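Long-range contacts in putative rhamnosidase (Streptomyces avermitilis, PDB 3W5M), which hydrolyses terminal non-reducing alpha-L-rhamnose residues from citrus flavonoids and gum arabic and carries a calcium-dependent rhamnose-binding module, CBM67: residues E136-P144 against F252-D261; D168-D179 against P233-T244. All blocks are in the same frame, centred on the assembly; numbering follows the deposited sequence.

Interaction 1 of 2, residues E136-P144 against F252-D261; sequences EGSSWIWFP and FSDASWKSTD
Ser139 and Ser253 supply the two hydrogen bonds that join residues 136-144 to 252-261. Ser139 N reaches Ser253 O in a long, bent bond of 3.3 Å, whereas Ser253 OG gives its proton to Ser139 O at 2.6 Å, in the plane of that carbonyl. Serine suits the place: OG, set between its own backbone N and carbonyl carbon (chi1 47°), meets Ser139 O while accepting from Cys238 N. Ser138 OG lies 2.9 Å from Ser253 OG and is hydrogen-bonded to Cys238 O.

Two phenylalanine rings carry the flat-on contacts. Gly137 O sits over the centre of the Phe252 ring, 3.4 Å above its plane; a CB on Gly137 would collide with the carbonyl oxygen of Glu136, so glycine fits. Phe143 swings its ring across to Asp261 because CG stands anti to the backbone N (chi1 -178°). Asp261 CB covers the ring centre in a CH-pi contact, 3.8 Å from the centroid, and the carboxylate stacks at 12° to the ring; Pro144 CD lies against the opposite face, near its rim.

Purely apolar packing is limited to Ile141, whose CD1 lies over a face of the Trp257 indole, 4.1 Å from Trp257 CB; the branched side chain also sets CG2 against the Asp254 backbone. Within CBM67, strand 139-142 pairs with strand 282-286, strand 258-260 edges the sheet beside strand 156-165, and Trp257 packs on strand 218-227.

Interaction 2 of 2, residues D168-D179 against P233-T244; sequences DITGATLAISAD and PAGWICVLVLTT. With CA (calcium ion), chain B.
An antiparallel strand pair amid one sheet of CBM67 ends at the module's calcium site. At that end Asp179 OD1 and Pro233 O bind the calcium ion at 2.4 and 2.5 Å, joined by three waters, Asn180 and Asn228. CG of Asp179, anti to the backbone N (chi1 -176°), turns the carboxylate from the last strand pair toward the metal; Asp179 OD2 accepts from a calcium-bound water at 2.7 Å and from Trp292 NE1, which would fix its rotation. Aspartate is a natural calcium ligand; Pro233 lends a backbone oxygen, which needs no particular side chain.

Strands 171-179 and 235-244 run at 169°, with hydrogen-bonded pairs from Gly171-Thr243 to Asp179-Gly235. At the far end Thr170 N and Gly171 N both donate to Thr243 O, a classic beta bulge.

Apolar side chains pack the face of Ala172, Leu174, Ile176 and Ala178, where Ile176 touches Val184 of strand 181-186. Ala178 CB meets Trp236 CB at 3.5 Å, a close fit suited to a methyl, and Ile176 CD1 approaches Trp236 CE3 obliquely at 4.0 Å. Cutting Ile176 back to an alanine would probably leave a gap beside the Trp236 ring and Val184. On the other face, a water links Thr173 OG1 to Val239 O.

How the interactions relate
Interactions 1 and 2 both belong to CBM67, their centres 12 Å apart, and strand 235-244 is what connects them. It serves residues 136-144 as well: Ile141 N lies 2.8 Å from Trp236 O, a probable hydrogen bond, and Ser139 O packs on Ile237 CG1 at 3.4 Å. Trp236, part of interaction 2, also meets Trp257 of interaction 1 edge-to-face. Interaction 2 includes calcium ligands directly, and Asp179 belongs to the rhamnose site of the module. Interaction 1 stands further back: the side chain of Phe143 is about 13 Å from the calcium ion, and that of Ile141 about 11 Å from that of Asp179.

Interaction 1 of 2, residues E136-P144 against F252-D261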
loop_
_atom_site.group_PDB
_atom_site.type_symbol
_atom_site.label_atom_id
_atom_site.label_comp_id
_atom_site.label_asym_id
_atom_site.label_seq_id
_atom_site.Cartn_x
_atom_site.Cartn_y
_atom_site.Cartn_z
ATOM N N GLU A 136 -33.818 13.429 3.575
ATOM C CA GLU A 136 -34.730 14.050 2.613
ATOM C C GLU A 136 -36.169 13.973 3.110
ATOM O O GLU A 136 -36.611 12.951 3.633
ATOM C CB GLU A 136 -34.606 13.368 1.245
ATOM C CG GLU A 136 -33.175 13.360 0.740
ATOM C CD GLU A 136 -33.032 13.057 -0.745
ATOM O OE1 GLU A 136 -33.962 13.349 -1.534
ATOM O OE2 GLU A 136 -31.960 12.537 -1.121
ATOM N N GLY A 137 -36.890 15.071 2.972
ATOM C CA GLY A 137 -38.236 15.147 3.527
ATOM C C GLY A 137 -38.261 15.692 4.947
ATOM O O GLY A 137 -39.328 16.020 5.441
ATOM N N SER A 138 -37.100 15.807 5.601
ATOM C CA SER A 138 -37.046 16.316 6.956
ATOM C C SER A 138 -36.683 17.803 6.977
ATOM O O SER A 138 -36.390 18.411 5.929
ATOM C CB SER A 138 -36.048 15.522 7.800
ATOM O OG SER A 138 -36.316 15.784 9.159
ATOM N N SER A 139 -36.731 18.382 8.166
ATOM C CA SER A 139 -36.412 19.799 8.344
ATOM C C SER A 139 -35.415 19.973 9.456
ATOM O O SER A 139 -35.451 19.225 10.460
ATOM C CB SER A 139 -37.678 20.543 8.714
ATOM O OG SER A 139 -38.585 20.466 7.635
ATOM N N TRP A 140 -34.518 20.953 9.298
ATOM C CA TRP A 140 -33.668 21.395 10.393
ATOM C C TRP A 140 -34.522 22.224 11.326
ATOM O O TRP A 140 -35.213 23.135 10.867
ATOM C CB TRP A 140 -32.529 22.286 9.906
ATOM C CG TRP A 140 -31.550 21.579 9.024
ATOM C CD1 TRP A 140 -31.621 21.443 7.683
ATOM C CD2 TRP A 140 -30.317 20.981 9.430
ATOM N NE1 TRP A 140 -30.528 20.744 7.215
ATOM C CE2 TRP A 140 -29.707 20.454 8.268
ATOM C CE3 TRP A 140 -29.668 20.833 10.667
ATOM C CZ2 TRP A 140 -28.460 19.804 8.296
ATOM C CZ3 TRP A 140 -28.452 20.165 10.701
ATOM C CH2 TRP A 140 -27.854 19.661 9.517
ATOM N N ILE A 141 -34.522 21.883 12.613
ATOM C CA ILE A 141 -35.345 22.610 13.573
ATOM C C ILE A 141 -34.522 23.182 14.716
ATOM O O ILE A 141 -33.396 22.729 14.993
ATOM C CB ILE A 141 -36.535 21.762 14.125
ATOM C CG1 ILE A 141 -36.063 20.524 14.886
ATOM C CG2 ILE A 141 -37.443 21.362 13.003
ATOM C CD1 ILE A 141 -37.169 19.915 15.731
ATOM N N TRP A 142 -35.082 24.209 15.368
ATOM C CA TRP A 142 -34.489 24.784 16.564
ATOM C C TRP A 142 -35.594 25.334 17.425
ATOM O O TRP A 142 -36.765 25.239 17.072
ATOM C CB TRP A 142 -33.481 25.898 16.163
ATOM C CG TRP A 142 -32.549 26.269 17.226
ATOM C CD1 TRP A 142 -32.478 27.487 17.869
ATOM C CD2 TRP A 142 -31.504 25.460 17.785
ATOM N NE1 TRP A 142 -31.461 27.470 18.788
ATOM C CE2 TRP A 142 -30.847 26.248 18.770
ATOM C CE3 TRP A 142 -31.065 24.143 17.564
ATOM C CZ2 TRP A 142 -29.778 25.756 19.550
ATOM C CZ3 TRP A 142 -29.984 23.659 18.337
ATOM C CH2 TRP A 142 -29.361 24.475 19.315
ATOM N N PHE A 143 -35.225 25.901 18.565
ATOM C CA PHE A 143 -36.164 26.686 19.354
ATOM C C PHE A 143 -36.596 27.944 18.556
ATOM O O PHE A 143 -35.777 28.498 17.786
ATOM C CB PHE A 143 -35.539 27.058 20.703
ATOM C CG PHE A 143 -36.481 27.831 21.590
ATOM C CD1 PHE A 143 -37.416 27.162 22.377
ATOM C CD2 PHE A 143 -36.510 29.230 21.549
ATOM C CE1 PHE A 143 -38.309 27.870 23.165
ATOM C CE2 PHE A 143 -37.427 29.942 22.316
ATOM C CZ PHE A 143 -38.321 29.264 23.131
ATOM N N PRO A 144 -37.870 28.376 18.699
ATOM C CA PRO A 144 -38.330 29.551 17.948
ATOM C C PRO A 144 -37.744 30.834 18.516
ATOM O O PRO A 144 -38.415 31.552 19.266
ATOM C CB PRO A 144 -39.860 29.518 18.125
ATOM C CG PRO A 144 -40.070 28.753 19.408
ATOM C CD PRO A 144 -39.005 27.680 19.351
ATOM N N PHE A 252 -40.446 12.815 11.030
ATOM C CA PHE A 252 -39.409 13.830 10.803
ATOM C C PHE A 252 -39.234 14.771 11.967
ATOM O O PHE A 252 -40.130 14.897 12.795
ATOM C CB PHE A 252 -39.816 14.678 9.593
ATOM C CG PHE A 252 -40.001 13.883 8.335
ATOM C CD1 PHE A 252 -38.905 13.290 7.708
ATOM C CD2 PHE A 252 -41.265 13.721 7.774
ATOM C CE1 PHE A 252 -39.063 12.574 6.526
ATOM C CE2 PHE A 252 -41.428 12.992 6.596
ATOM C CZ PHE A 252 -40.324 12.416 5.987
ATOM N N SER A 253 -38.088 15.465 12.007
ATOM C CA SER A 253 -37.957 16.677 12.806
ATOM C C SER A 253 -38.731 17.787 12.059
ATOM O O SER A 253 -38.558 17.992 10.839
ATOM C CB SER A 253 -36.483 17.056 12.987
ATOM O OG SER A 253 -35.795 16.994 11.730
ATOM N N ASP A 254 -39.615 18.463 12.778
ATOM C CA ASP A 254 -40.532 19.438 12.151
ATOM C C ASP A 254 -41.292 20.173 13.263
ATOM O O ASP A 254 -40.963 19.993 14.441
ATOM C CB ASP A 254 -41.461 18.795 11.091
ATOM C CG ASP A 254 -42.394 17.722 11.666
ATOM O OD1 ASP A 254 -42.727 17.753 12.860
ATOM O OD2 ASP A 254 -42.798 16.831 10.889
ATOM N N ALA A 255 -42.265 21.023 12.904
ATOM C CA ALA A 255 -42.979 21.856 13.899
ATOM C C ALA A 255 -43.968 21.079 14.798
ATOM O O ALA A 255 -44.586 21.652 15.706
ATOM C CB ALA A 255 -43.689 23.035 13.212
ATOM N N SER A 256 -44.128 19.791 14.536
ATOM C CA SER A 256 -44.880 18.923 15.461
ATOM C C SER A 256 -44.124 18.626 16.769
ATOM O O SER A 256 -44.714 18.059 17.714
ATOM C CB SER A 256 -45.269 17.625 14.752
ATOM O OG SER A 256 -46.181 17.934 13.707
ATOM N N TRP A 257 -42.831 18.974 16.826
ATOM C CA TRP A 257 -42.027 18.808 18.034
ATOM C C TRP A 257 -42.231 20.016 18.910
ATOM O O TRP A 257 -42.419 21.121 18.400
ATOM C CB TRP A 257 -40.528 18.708 17.719
ATOM C CG TRP A 257 -40.120 17.407 17.075
ATOM C CD1 TRP A 257 -40.482 16.933 15.833
ATOM C CD2 TRP A 257 -39.242 16.436 17.634
ATOM N NE1 TRP A 257 -39.876 15.723 15.603
ATOM C CE2 TRP A 257 -39.119 15.390 16.695
ATOM C CE3 TRP A 257 -38.555 16.338 18.858
ATOM C CZ2 TRP A 257 -38.331 14.239 16.945
ATOM C CZ3 TRP A 257 -37.768 15.200 19.103
ATOM C CH2 TRP A 257 -37.673 14.174 18.152
ATOM N N LYS A 258 -42.176 19.802 20.217
ATOM C CA LYS A 258 -42.207 20.901 21.189
ATOM C C LYS A 258 -40.780 21.238 21.558
ATOM O O LYS A 258 -39.927 20.353 21.580
ATOM C CB LYS A 258 -42.977 20.498 22.454
ATOM C CG LYS A 258 -44.469 20.305 22.272
ATOM C CD LYS A 258 -45.146 21.618 21.876
ATOM C CE LYS A 258 -46.622 21.652 22.269
ATOM N NZ LYS A 258 -46.834 22.080 23.679
ATOM N N SER A 259 -40.515 22.514 21.857
ATOM C CA SER A 259 -39.189 22.941 22.263
ATOM C C SER A 259 -39.212 23.876 23.470
ATOM O O SER A 259 -40.205 24.563 23.692
ATOM C CB SER A 259 -38.457 23.619 21.095
ATOM O OG SER A 259 -37.128 23.961 21.537
ATOM N N THR A 260 -38.119 23.906 24.233
ATOM C CA THR A 260 -37.990 24.909 25.299
ATOM C C THR A 260 -36.594 25.473 25.375
ATOM O O THR A 260 -35.644 24.788 25.002
ATOM C CB THR A 260 -38.421 24.384 26.683
ATOM O OG1 THR A 260 -38.543 25.490 27.584
ATOM C CG2 THR A 260 -37.419 23.349 27.234
ATOM N N ASP A 261 -36.488 26.718 25.853
ATOM C CA ASP A 261 -35.199 27.390 26.059
ATOM C C ASP A 261 -34.752 27.550 27.519
ATOM O O ASP A 261 -33.784 28.265 27.782
ATOM C CB ASP A 261 -35.186 28.770 25.363
ATOM C CG ASP A 261 -36.267 29.743 25.906
ATOM O OD1 ASP A 261 -37.181 29.326 26.655
ATOM O OD2 ASP A 261 -36.218 30.953 25.551
#

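Interaction 2 of 2, residues D168-D179 against P233-T244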
loop_
_atom_site.group_PDB
_atom_site.type_symbol
_atom_site.label_atom_id
_atom_site.label_comp_id
_atom_site.label_asym_id
_atom_site.label_seq_id
_atom_site.Cartn_x
_atom_site.Cartn_y
_atom_site.Cartn_z
ATOM N N ASP A 168 -46.608 -4.167 14.359
ATOM C CA ASP A 168 -45.801 -5.127 13.592
ATOM C C ASP A 168 -44.540 -4.521 12.987
ATOM O O ASP A 168 -44.219 -4.754 11.828
ATOM C CB ASP A 168 -46.647 -5.806 12.509
ATOM C CG ASP A 168 -47.752 -6.678 13.096
ATOM O OD1 ASP A 168 -47.570 -7.234 14.214
ATOM O OD2 ASP A 168 -48.813 -6.792 12.449
ATOM N N ILE A 169 -43.829 -3.756 13.798
ATOM C CA ILE A 169 -42.591 -3.136 13.393
ATOM C C ILE A 169 -41.520 -4.217 13.296
ATOM O O ILE A 169 -41.263 -4.923 14.274
ATOM C CB ILE A 169 -42.160 -2.060 14.414
ATOM C CG1 ILE A 169 -43.083 -0.846 14.335
ATOM C CG2 ILE A 169 -40.711 -1.645 14.186
ATOM C CD1 ILE A 169 -42.980 0.091 15.531
ATOM N N THR A 170 -40.895 -4.343 12.128
ATOM C CA THR A 170 -39.781 -5.291 11.964
ATOM C C THR A 170 -38.391 -4.622 11.989
ATOM O O THR A 170 -37.379 -5.296 12.157
ATOM C CB THR A 170 -39.922 -6.144 10.681
ATOM O OG1 THR A 170 -40.010 -5.287 9.539
ATOM C CG2 THR A 170 -41.182 -7.015 10.735
ATOM N N GLY A 171 -38.343 -3.304 11.825
ATOM C CA GLY A 171 -37.056 -2.594 11.789
ATOM C C GLY A 171 -37.243 -1.119 12.080
ATOM O O GLY A 171 -38.306 -0.564 11.786
ATOM N N ALA A 172 -36.230 -0.490 12.680
ATOM C CA ALA A 172 -36.306 0.938 12.999
ATOM C C ALA A 172 -34.921 1.536 12.945
ATOM O O ALA A 172 -33.982 0.999 13.534
ATOM C CB ALA A 172 -36.932 1.168 14.372
ATOM N N THR A 173 -34.783 2.646 12.231
ATOM C CA THR A 173 -33.491 3.348 12.172
ATOM C C THR A 173 -33.698 4.826 12.407
ATOM O O THR A 173 -34.738 5.384 12.032
ATOM C CB THR A 173 -32.767 3.191 10.821
ATOM O OG1 THR A 173 -33.585 3.763 9.771
ATOM C CG2 THR A 173 -32.445 1.711 10.531
ATOM N N LEU A 174 -32.713 5.437 13.053
ATOM C CA LEU A 174 -32.713 6.876 13.265
ATOM C C LEU A 174 -31.497 7.490 12.594
ATOM O O LEU A 174 -30.370 7.092 12.880
ATOM C CB LEU A 174 -32.704 7.198 14.768
ATOM C CG LEU A 174 -32.636 8.692 15.118
ATOM C CD1 LEU A 174 -33.910 9.417 14.719
ATOM C CD2 LEU A 174 -32.351 8.892 16.612
ATOM N N ALA A 175 -31.724 8.444 11.688
ATOM C CA ALA A 175 -30.624 9.223 11.111
ATOM C C ALA A 175 -30.760 10.624 11.731
ATOM O O ALA A 175 -31.858 11.155 11.822
ATOM C CB ALA A 175 -30.763 9.305 9.599
ATOM N N ILE A 176 -29.653 11.186 12.190
ATOM C CA ILE A 176 -29.724 12.425 12.973
ATOM C C ILE A 176 -28.415 13.200 12.808
ATOM O O ILE A 176 -27.327 12.623 12.739
ATOM C CB ILE A 176 -30.056 12.127 14.455
ATOM C CG1 ILE A 176 -30.194 13.413 15.297
ATOM C CG2 ILE A 176 -28.992 11.221 15.066
ATOM C CD1 ILE A 176 -30.997 13.259 16.576
ATOM N N SER A 177 -28.532 14.516 12.700
ATOM C CA SER A 177 -27.376 15.372 12.672
ATOM C C SER A 177 -27.707 16.667 13.418
ATOM O O SER A 177 -28.876 17.043 13.484
ATOM C CB SER A 177 -27.049 15.698 11.211
ATOM O OG SER A 177 -25.792 16.352 11.124
ATOM N N ALA A 178 -26.699 17.351 13.969
ATOM C CA ALA A 178 -26.983 18.668 14.558
ATOM C C ALA A 178 -25.824 19.605 14.353
ATOM O O ALA A 178 -24.677 19.182 14.375
ATOM C CB ALA A 178 -27.294 18.561 16.050
ATOM N N ASP A 179 -26.161 20.869 14.156
ATOM C CA ASP A 179 -25.230 21.973 14.290
ATOM C C ASP A 179 -25.503 22.579 15.685
ATOM O O ASP A 179 -26.452 23.356 15.824
ATOM C CB ASP A 179 -25.569 22.991 13.191
ATOM C CG ASP A 179 -24.596 24.179 13.159
ATOM O OD1 ASP A 179 -23.934 24.406 14.171
ATOM O OD2 ASP A 179 -24.541 24.895 12.149
ATOM N N PRO A 233 -25.226 29.899 13.166
ATOM C CA PRO A 233 -26.290 28.940 12.777
ATOM C C PRO A 233 -26.468 27.761 13.732
ATOM O O PRO A 233 -25.496 27.250 14.274
ATOM C CB PRO A 233 -25.855 28.459 11.396
ATOM C CG PRO A 233 -24.990 29.561 10.859
ATOM C CD PRO A 233 -24.290 30.164 12.051
ATOM N N ALA A 234 -27.714 27.373 13.956
ATOM C CA ALA A 234 -28.009 26.213 14.786
ATOM C C ALA A 234 -29.206 25.539 14.206
ATOM O O ALA A 234 -30.061 26.169 13.565
ATOM C CB ALA A 234 -28.295 26.605 16.233
ATOM N N GLY A 235 -29.263 24.234 14.426
ATOM C CA GLY A 235 -30.404 23.456 14.008
ATOM C C GLY A 235 -30.071 21.979 14.128
ATOM O O GLY A 235 -28.896 21.594 14.116
ATOM N N TRP A 236 -31.098 21.138 14.177
ATOM C CA TRP A 236 -30.832 19.685 14.196
ATOM C C TRP A 236 -31.918 19.047 13.341
ATOM O O TRP A 236 -32.977 19.648 13.117
ATOM C CB TRP A 236 -30.743 19.110 15.640
ATOM C CG TRP A 236 -32.044 19.070 16.366
ATOM C CD1 TRP A 236 -32.618 20.081 17.094
ATOM C CD2 TRP A 236 -32.972 17.973 16.410
ATOM N NE1 TRP A 236 -33.841 19.675 17.585
ATOM C CE2 TRP A 236 -34.074 18.384 17.200
ATOM C CE3 TRP A 236 -32.956 16.677 15.887
ATOM C CZ2 TRP A 236 -35.172 17.550 17.467
ATOM C CZ3 TRP A 236 -34.057 15.837 16.156
ATOM C CH2 TRP A 236 -35.145 16.288 16.928
ATOM N N ILE A 237 -31.634 17.866 12.800
ATOM C CA ILE A 237 -32.539 17.263 11.851
ATOM C C ILE A 237 -32.526 15.743 12.076
ATOM O O ILE A 237 -31.467 15.170 12.415
ATOM C CB ILE A 237 -32.050 17.606 10.420
ATOM C CG1 ILE A 237 -33.053 17.122 9.346
ATOM C CG2 ILE A 237 -30.625 17.045 10.194
ATOM C CD1 ILE A 237 -32.810 17.749 7.960
ATOM N N CYS A 238 -33.671 15.080 11.898
ATOM C CA CYS A 238 -33.666 13.621 11.997
ATOM C C CYS A 238 -34.744 12.994 11.128
ATOM O O CYS A 238 -35.688 13.684 10.690
ATOM C CB CYS A 238 -33.798 13.147 13.463
ATOM S SG CYS A 238 -35.467 13.313 14.150
ATOM N N VAL A 239 -34.575 11.696 10.845
ATOM C CA VAL A 239 -35.677 10.868 10.349
ATOM C C VAL A 239 -35.661 9.562 11.136
ATOM O O VAL A 239 -34.610 8.945 11.312
ATOM C CB VAL A 239 -35.599 10.527 8.836
ATOM C CG1 VAL A 239 -36.829 9.717 8.408
ATOM C CG2 VAL A 239 -35.506 11.785 7.985
ATOM N N LEU A 240 -36.830 9.175 11.604
ATOM C CA LEU A 240 -37.007 7.862 12.217
ATOM C C LEU A 240 -37.784 7.036 11.207
ATOM O O LEU A 240 -38.917 7.374 10.863
ATOM C CB LEU A 240 -37.743 7.980 13.553
ATOM C CG LEU A 240 -38.242 6.677 14.226
ATOM C CD1 LEU A 240 -37.049 5.866 14.701
ATOM C CD2 LEU A 240 -39.148 7.050 15.388
ATOM N N VAL A 241 -37.141 5.996 10.674
ATOM C CA VAL A 241 -37.795 5.104 9.685
ATOM C C VAL A 241 -38.276 3.834 10.383
ATOM O O VAL A 241 -37.486 3.124 10.968
ATOM C CB VAL A 241 -36.835 4.693 8.555
ATOM C CG1 VAL A 241 -37.509 3.678 7.626
ATOM C CG2 VAL A 241 -36.408 5.918 7.742
ATOM N N LEU A 242 -39.561 3.555 10.309
ATOM C CA LEU A 242 -40.077 2.316 10.861
ATOM C C LEU A 242 -40.479 1.425 9.699
ATOM O O LEU A 242 -41.307 1.817 8.863
ATOM C CB LEU A 242 -41.289 2.590 11.748
ATOM C CG LEU A 242 -41.209 3.483 12.995
ATOM C CD1 LEU A 242 -39.933 3.193 13.783
ATOM C CD2 LEU A 242 -41.357 4.980 12.687
ATOM N N THR A 243 -39.879 0.241 9.633
ATOM C CA THR A 243 -40.221 -0.727 8.599
ATOM C C THR A 243 -41.221 -1.756 9.147
ATOM O O THR A 243 -41.026 -2.301 10.232
ATOM C CB THR A 243 -38.964 -1.427 8.072
ATOM O OG1 THR A 243 -38.039 -0.431 7.613
ATOM C CG2 THR A 243 -39.303 -2.395 6.925
ATOM N N THR A 244 -42.308 -1.944 8.405
ATOM C CA THR A 244 -43.294 -3.007 8.616
ATOM C C THR A 244 -43.484 -3.720 7.261
ATOM O O THR A 244 -43.016 -3.216 6.227
ATOM C CB THR A 244 -44.658 -2.461 9.141
ATOM O OG1 THR A 244 -45.341 -1.753 8.102
ATOM C CG2 THR A 244 -44.476 -1.522 10.350
HETATM CA CA CA B . -23.365 26.442 15.196
HETATM O O HOH W 1 -33.703 6.706 9.262
HETATM O O HOH W 2 -22.698 26.764 12.675
HETATM O O HOH W 3 -22.533 28.705 15.334
HETATM O O HOH W 4 -20.859 26.313 14.548
#